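Local coordinates for protein oxalate biosynthetic component 1 (PDB 5IKY) that takes part in oxalate biosynthesis as a bifunctional enzyme, a serine hydrolase with additional lyase activity, in quorum sensing-dependent oxalogenesis, at residues L962-S976 and D983-F995. Sequence-based numbering, arbitrary orientation.
Sequences LRAFFDRALLVSFGS and DWLGTSVVDVTAF
Ser976 and Asp991 meet beside the corner at Phe974 and Gly975, their OG and OD1 atoms 2.6 Å apart in a hydrogen bond donated by the serine. The hydroxyl comes from above the carboxylate plane, while Thr993 OG1 donates to the same oxygen from the other face, on the syn side. Asp991 CG stands anti to the backbone N (chi1 180°), which carries the carboxylate toward both hydroxyls. Ser973 OG donates to Ser976 OG and Ser976 N to Thr993 OG1, so both hydroxyls donate and accept in this buried place, and Asp991 OD1 takes two donors. Gly975, whose positive phi suits glycine, turns the chain and gives its N to Val992 O.

Strands 969-973 and 988-992 run parallel up to this region, joined by bonds such as Val990 N to Leu971 O (2.8 Å). Buried and apolar, Leu971 and Val989 suit one face, side by side, CB to CG2 4.0 Å; Val992 sits beside the Phe974 ring on the other.

At the opposite end, Gly986 lays its CA over the Phe966 ring, 3.7 Å from the centroid, a CH-pi contact made by its backbone. Leu985 adds CB against Phe966 CE2 and CD2 against Arg963 CG.

Within the mixed sheet of the alpha/beta-hydrolase domain, strand 929-935 flanks 969-976 and strand 1049-1054 flanks 988-992; helix 937-955 packs on Phe966, Leu971 and Ser973, and helix 1071-1076 on Phe974.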
loop_
_atom_site.group_PDB
_atom_site.type_symbol
_atom_site.label_atom_id
_atom_site.label_comp_id
_atom_site.label_asym_id
_atom_site.label_seq_id
_atom_site.Cartn_x
_atom_site.Cartn_y
_atom_site.Cartn_z
ATOM N N LEU A 962 31.705 -12.268 -29.917
ATOM C CA LEU A 962 31.258 -12.544 -28.555
ATOM C C LEU A 962 29.744 -12.414 -28.440
ATOM O O LEU A 962 29.108 -13.148 -27.685
ATOM C CB LEU A 962 31.947 -11.607 -27.560
ATOM C CG LEU A 962 33.269 -12.101 -26.970
ATOM C CD1 LEU A 962 33.981 -10.986 -26.222
ATOM C CD2 LEU A 962 33.028 -13.291 -26.054
ATOM N N ARG A 963 29.172 -11.476 -29.191
ATOM C CA ARG A 963 27.722 -11.308 -29.227
ATOM C C ARG A 963 27.054 -12.532 -29.841
ATOM O O ARG A 963 26.004 -12.977 -29.376
ATOM C CB ARG A 963 27.335 -10.054 -30.012
ATOM C CG ARG A 963 27.834 -8.755 -29.408
ATOM C CD ARG A 963 27.232 -7.557 -30.123
ATOM N NE ARG A 963 27.827 -6.299 -29.682
ATOM C CZ ARG A 963 27.336 -5.099 -29.970
ATOM N NH1 ARG A 963 26.232 -4.990 -30.698
ATOM N NH2 ARG A 963 27.944 -4.007 -29.526
ATOM N N ALA A 964 27.670 -13.069 -30.890
ATOM C CA ALA A 964 27.173 -14.276 -31.535
ATOM C C ALA A 964 27.279 -15.460 -30.584
ATOM O O ALA A 964 26.417 -16.341 -30.570
ATOM C CB ALA A 964 27.941 -14.550 -32.819
ATOM N N PHE A 965 28.342 -15.469 -29.788
ATOM C CA PHE A 965 28.558 -16.512 -28.794
ATOM C C PHE A 965 27.465 -16.496 -27.730
ATOM O O PHE A 965 26.974 -17.546 -27.315
ATOM C CB PHE A 965 29.934 -16.347 -28.143
ATOM C CG PHE A 965 30.174 -17.274 -26.984
ATOM C CD1 PHE A 965 30.046 -16.821 -25.680
ATOM C CD2 PHE A 965 30.526 -18.596 -27.197
ATOM C CE1 PHE A 965 30.265 -17.670 -24.611
ATOM C CE2 PHE A 965 30.745 -19.451 -26.134
ATOM C CZ PHE A 965 30.616 -18.987 -24.839
ATOM N N PHE A 966 27.085 -15.297 -27.296
ATOM C CA PHE A 966 26.072 -15.138 -26.257
ATOM C C PHE A 966 24.661 -15.343 -26.798
ATOM O O PHE A 966 23.721 -15.550 -26.031
ATOM C CB PHE A 966 26.188 -13.756 -25.607
ATOM C CG PHE A 966 27.327 -13.638 -24.636
ATOM C CD1 PHE A 966 27.532 -14.608 -23.668
ATOM C CD2 PHE A 966 28.202 -12.564 -24.696
ATOM C CE1 PHE A 966 28.582 -14.508 -22.774
ATOM C CE2 PHE A 966 29.255 -12.457 -23.805
ATOM C CZ PHE A 966 29.445 -13.431 -22.843
ATOM N N ASP A 967 24.517 -15.288 -28.119
ATOM C CA ASP A 967 23.219 -15.505 -28.746
ATOM C C ASP A 967 22.903 -16.997 -28.802
ATOM O O ASP A 967 21.781 -17.396 -29.113
ATOM C CB ASP A 967 23.185 -14.897 -30.150
ATOM C CG ASP A 967 21.801 -14.412 -30.543
ATOM O OD1 ASP A 967 20.809 -14.900 -29.963
ATOM O OD2 ASP A 967 21.704 -13.540 -31.431
ATOM N N ARG A 968 23.904 -17.817 -28.494
ATOM C CA ARG A 968 23.725 -19.263 -28.446
ATOM C C ARG A 968 23.376 -19.723 -27.033
ATOM O O ARG A 968 23.538 -20.895 -26.690
ATOM C CB ARG A 968 24.984 -19.978 -28.937
ATOM C CG ARG A 968 25.343 -19.678 -30.383
ATOM C CD ARG A 968 24.165 -19.933 -31.313
ATOM N NE ARG A 968 23.630 -21.284 -31.172
ATOM C CZ ARG A 968 22.578 -21.745 -31.841
ATOM N NH1 ARG A 968 21.948 -20.963 -32.706
ATOM N NH2 ARG A 968 22.159 -22.989 -31.650
ATOM N N ALA A 969 22.898 -18.789 -26.216
ATOM C CA ALA A 969 22.487 -19.092 -24.851
ATOM C C ALA A 969 21.242 -18.295 -24.475
ATOM O O ALA A 969 20.999 -17.215 -25.013
ATOM C CB ALA A 969 23.618 -18.804 -23.876
ATOM N N LEU A 970 20.458 -18.831 -23.547
ATOM C CA LEU A 970 19.205 -18.204 -23.142
ATOM C C LEU A 970 19.007 -18.294 -21.631
ATOM O O LEU A 970 19.455 -19.249 -20.996
ATOM C CB LEU A 970 18.031 -18.855 -23.871
ATOM C CG LEU A 970 16.637 -18.300 -23.587
ATOM C CD1 LEU A 970 16.331 -17.098 -24.473
ATOM C CD2 LEU A 970 15.603 -19.393 -23.761
ATOM N N LEU A 971 18.330 -17.302 -21.058
ATOM C CA LEU A 971 18.128 -17.253 -19.615
ATOM C C LEU A 971 16.694 -16.911 -19.221
ATOM O O LEU A 971 16.136 -15.910 -19.669
ATOM C CB LEU A 971 19.079 -16.236 -18.988
ATOM C CG LEU A 971 20.093 -16.773 -17.981
ATOM C CD1 LEU A 971 21.002 -15.648 -17.530
ATOM C CD2 LEU A 971 19.380 -17.402 -16.795
ATOM N N VAL A 972 16.106 -17.749 -18.374
ATOM C CA VAL A 972 14.803 -17.458 -17.792
ATOM C C VAL A 972 14.933 -17.399 -16.273
ATOM O O VAL A 972 15.211 -18.408 -15.625
ATOM C CB VAL A 972 13.748 -18.511 -18.179
ATOM C CG1 VAL A 972 12.416 -18.186 -17.520
ATOM C CG2 VAL A 972 13.601 -18.587 -19.692
ATOM N N SER A 973 14.738 -16.212 -15.711
ATOM C CA SER A 973 14.949 -16.002 -14.285
ATOM C C SER A 973 13.642 -15.737 -13.543
ATOM O O SER A 973 12.899 -14.815 -13.879
ATOM C CB SER A 973 15.922 -14.838 -14.062
ATOM O OG SER A 973 16.201 -14.653 -12.684
ATOM N N PHE A 974 13.367 -16.558 -12.533
ATOM C CA PHE A 974 12.220 -16.345 -11.659
ATOM C C PHE A 974 12.687 -15.788 -10.321
ATOM O O PHE A 974 13.414 -16.451 -9.579
ATOM C CB PHE A 974 11.440 -17.645 -11.453
ATOM C CG PHE A 974 10.746 -18.138 -12.689
ATOM C CD1 PHE A 974 11.368 -19.042 -13.538
ATOM C CD2 PHE A 974 9.471 -17.698 -13.005
ATOM C CE1 PHE A 974 10.730 -19.497 -14.676
ATOM C CE2 PHE A 974 8.829 -18.148 -14.143
ATOM C CZ PHE A 974 9.459 -19.049 -14.980
ATOM N N GLY A 975 12.267 -14.565 -10.019
ATOM C CA GLY A 975 12.698 -13.893 -8.810
ATOM C C GLY A 975 14.166 -13.520 -8.879
ATOM O O GLY A 975 14.994 -14.090 -8.169
ATOM N N SER A 976 14.491 -12.566 -9.745
ATOM C CA SER A 976 15.862 -12.089 -9.872
ATOM C C SER A 976 16.257 -11.258 -8.655
ATOM O O SER A 976 15.722 -10.171 -8.434
ATOM C CB SER A 976 16.033 -11.271 -11.152
ATOM O OG SER A 976 15.723 -12.049 -12.293
ATOM N N ASP A 983 23.700 -3.176 -20.082
ATOM C CA ASP A 983 24.696 -2.712 -21.046
ATOM C C ASP A 983 25.947 -3.589 -21.105
ATOM O O ASP A 983 26.928 -3.230 -21.757
ATOM C CB ASP A 983 25.100 -1.270 -20.729
ATOM C CG ASP A 983 23.978 -0.283 -20.982
ATOM O OD1 ASP A 983 23.114 -0.572 -21.838
ATOM O OD2 ASP A 983 23.959 0.782 -20.328
ATOM N N TRP A 984 25.915 -4.735 -20.433
ATOM C CA TRP A 984 27.045 -5.659 -20.464
ATOM C C TRP A 984 26.932 -6.656 -21.612
ATOM O O TRP A 984 25.851 -6.860 -22.167
ATOM C CB TRP A 984 27.157 -6.428 -19.145
ATOM C CG TRP A 984 27.694 -5.637 -17.996
ATOM C CD1 TRP A 984 27.968 -4.301 -17.971
ATOM C CD2 TRP A 984 28.028 -6.141 -16.696
ATOM N NE1 TRP A 984 28.448 -3.940 -16.734
ATOM C CE2 TRP A 984 28.493 -5.051 -15.933
ATOM C CE3 TRP A 984 27.971 -7.405 -16.102
ATOM C CZ2 TRP A 984 28.904 -5.189 -14.609
ATOM C CZ3 TRP A 984 28.380 -7.540 -14.787
ATOM C CH2 TRP A 984 28.840 -6.438 -14.054
ATOM N N LEU A 985 28.056 -7.273 -21.962
ATOM C CA LEU A 985 28.054 -8.418 -22.862
ATOM C C LEU A 985 27.572 -9.648 -22.106
ATOM O O LEU A 985 28.169 -10.030 -21.098
ATOM C CB LEU A 985 29.449 -8.670 -23.437
ATOM C CG LEU A 985 29.831 -7.994 -24.753
ATOM C CD1 LEU A 985 31.299 -8.240 -25.062
ATOM C CD2 LEU A 985 28.953 -8.503 -25.883
ATOM N N GLY A 986 26.497 -10.269 -22.578
ATOM C CA GLY A 986 25.979 -11.438 -21.898
ATOM C C GLY A 986 24.703 -12.043 -22.447
ATOM O O GLY A 986 24.199 -11.646 -23.498
ATOM N N THR A 987 24.181 -13.016 -21.708
ATOM C CA THR A 987 23.012 -13.778 -22.119
ATOM C C THR A 987 21.731 -12.962 -21.990
ATOM O O THR A 987 21.536 -12.256 -21.001
ATOM C CB THR A 987 22.874 -15.065 -21.279
ATOM O OG1 THR A 987 24.146 -15.721 -21.190
ATOM C CG2 THR A 987 21.857 -16.007 -21.899
ATOM N N SER A 988 20.863 -13.060 -22.992
ATOM C CA SER A 988 19.564 -12.399 -22.939
ATOM C C SER A 988 18.659 -13.097 -21.930
ATOM O O SER A 988 18.671 -14.322 -21.816
ATOM C CB SER A 988 18.910 -12.374 -24.320
ATOM O OG SER A 988 19.641 -11.549 -25.209
ATOM N N VAL A 989 17.875 -12.310 -21.200
ATOM C CA VAL A 989 17.105 -12.835 -20.077
ATOM C C VAL A 989 15.614 -12.531 -20.174
ATOM O O VAL A 989 15.216 -11.439 -20.575
ATOM C CB VAL A 989 17.621 -12.267 -18.731
ATOM C CG1 VAL A 989 17.046 -13.054 -17.561
ATOM C CG2 VAL A 989 19.145 -12.284 -18.685
ATOM N N VAL A 990 14.793 -13.511 -19.811
ATOM C CA VAL A 990 13.387 -13.262 -19.522
ATOM C C VAL A 990 13.241 -13.190 -18.006
ATOM O O VAL A 990 13.464 -14.178 -17.307
ATOM C CB VAL A 990 12.465 -14.353 -20.095
ATOM C CG1 VAL A 990 11.049 -14.182 -19.563
ATOM C CG2 VAL A 990 12.479 -14.315 -21.616
ATOM N N ASP A 991 12.878 -12.017 -17.502
ATOM C CA ASP A 991 12.903 -11.770 -16.065
ATOM C C ASP A 991 11.505 -11.698 -15.454
ATOM O O ASP A 991 10.705 -10.828 -15.798
ATOM C CB ASP A 991 13.675 -10.477 -15.776
ATOM C CG ASP A 991 13.748 -10.155 -14.294
ATOM O OD1 ASP A 991 13.659 -11.084 -13.463
ATOM O OD2 ASP A 991 13.904 -8.964 -13.962
ATOM N N VAL A 992 11.226 -12.619 -14.536
ATOM C CA VAL A 992 9.946 -12.653 -13.841
ATOM C C VAL A 992 10.141 -12.462 -12.338
ATOM O O VAL A 992 10.467 -13.409 -11.622
ATOM C CB VAL A 992 9.201 -13.979 -14.090
ATOM C CG1 VAL A 992 7.812 -13.931 -13.467
ATOM C CG2 VAL A 992 9.120 -14.277 -15.581
ATOM N N THR A 993 9.945 -11.237 -11.863
ATOM C CA THR A 993 10.116 -10.939 -10.445
ATOM C C THR A 993 8.860 -10.291 -9.865
ATOM O O THR A 993 8.277 -9.390 -10.470
ATOM C CB THR A 993 11.334 -10.023 -10.206
ATOM O OG1 THR A 993 12.513 -10.654 -10.721
ATOM C CG2 THR A 993 11.521 -9.750 -8.722
ATOM N N ALA A 994 8.450 -10.763 -8.692
ATOM C CA ALA A 994 7.222 -10.298 -8.057
ATOM C C ALA A 994 7.453 -9.093 -7.146
ATOM O O ALA A 994 8.521 -8.937 -6.555
ATOM C CB ALA A 994 6.580 -11.432 -7.272
ATOM N N PHE A 995 6.434 -8.247 -7.033
ATOM C CA PHE A 995 6.513 -7.044 -6.211
ATOM C C PHE A 995 6.647 -7.372 -4.728
ATOM O O PHE A 995 7.351 -6.682 -3.995
ATOM C CB PHE A 995 5.283 -6.166 -6.440
ATOM C CG PHE A 995 5.136 -5.054 -5.441
ATOM C CD1 PHE A 995 5.985 -3.958 -5.473
ATOM C CD2 PHE A 995 4.140 -5.097 -4.478
ATOM C CE1 PHE A 995 5.848 -2.930 -4.556
ATOM C CE2 PHE A 995 3.997 -4.073 -3.561
ATOM C CZ PHE A 995 4.853 -2.987 -3.599
#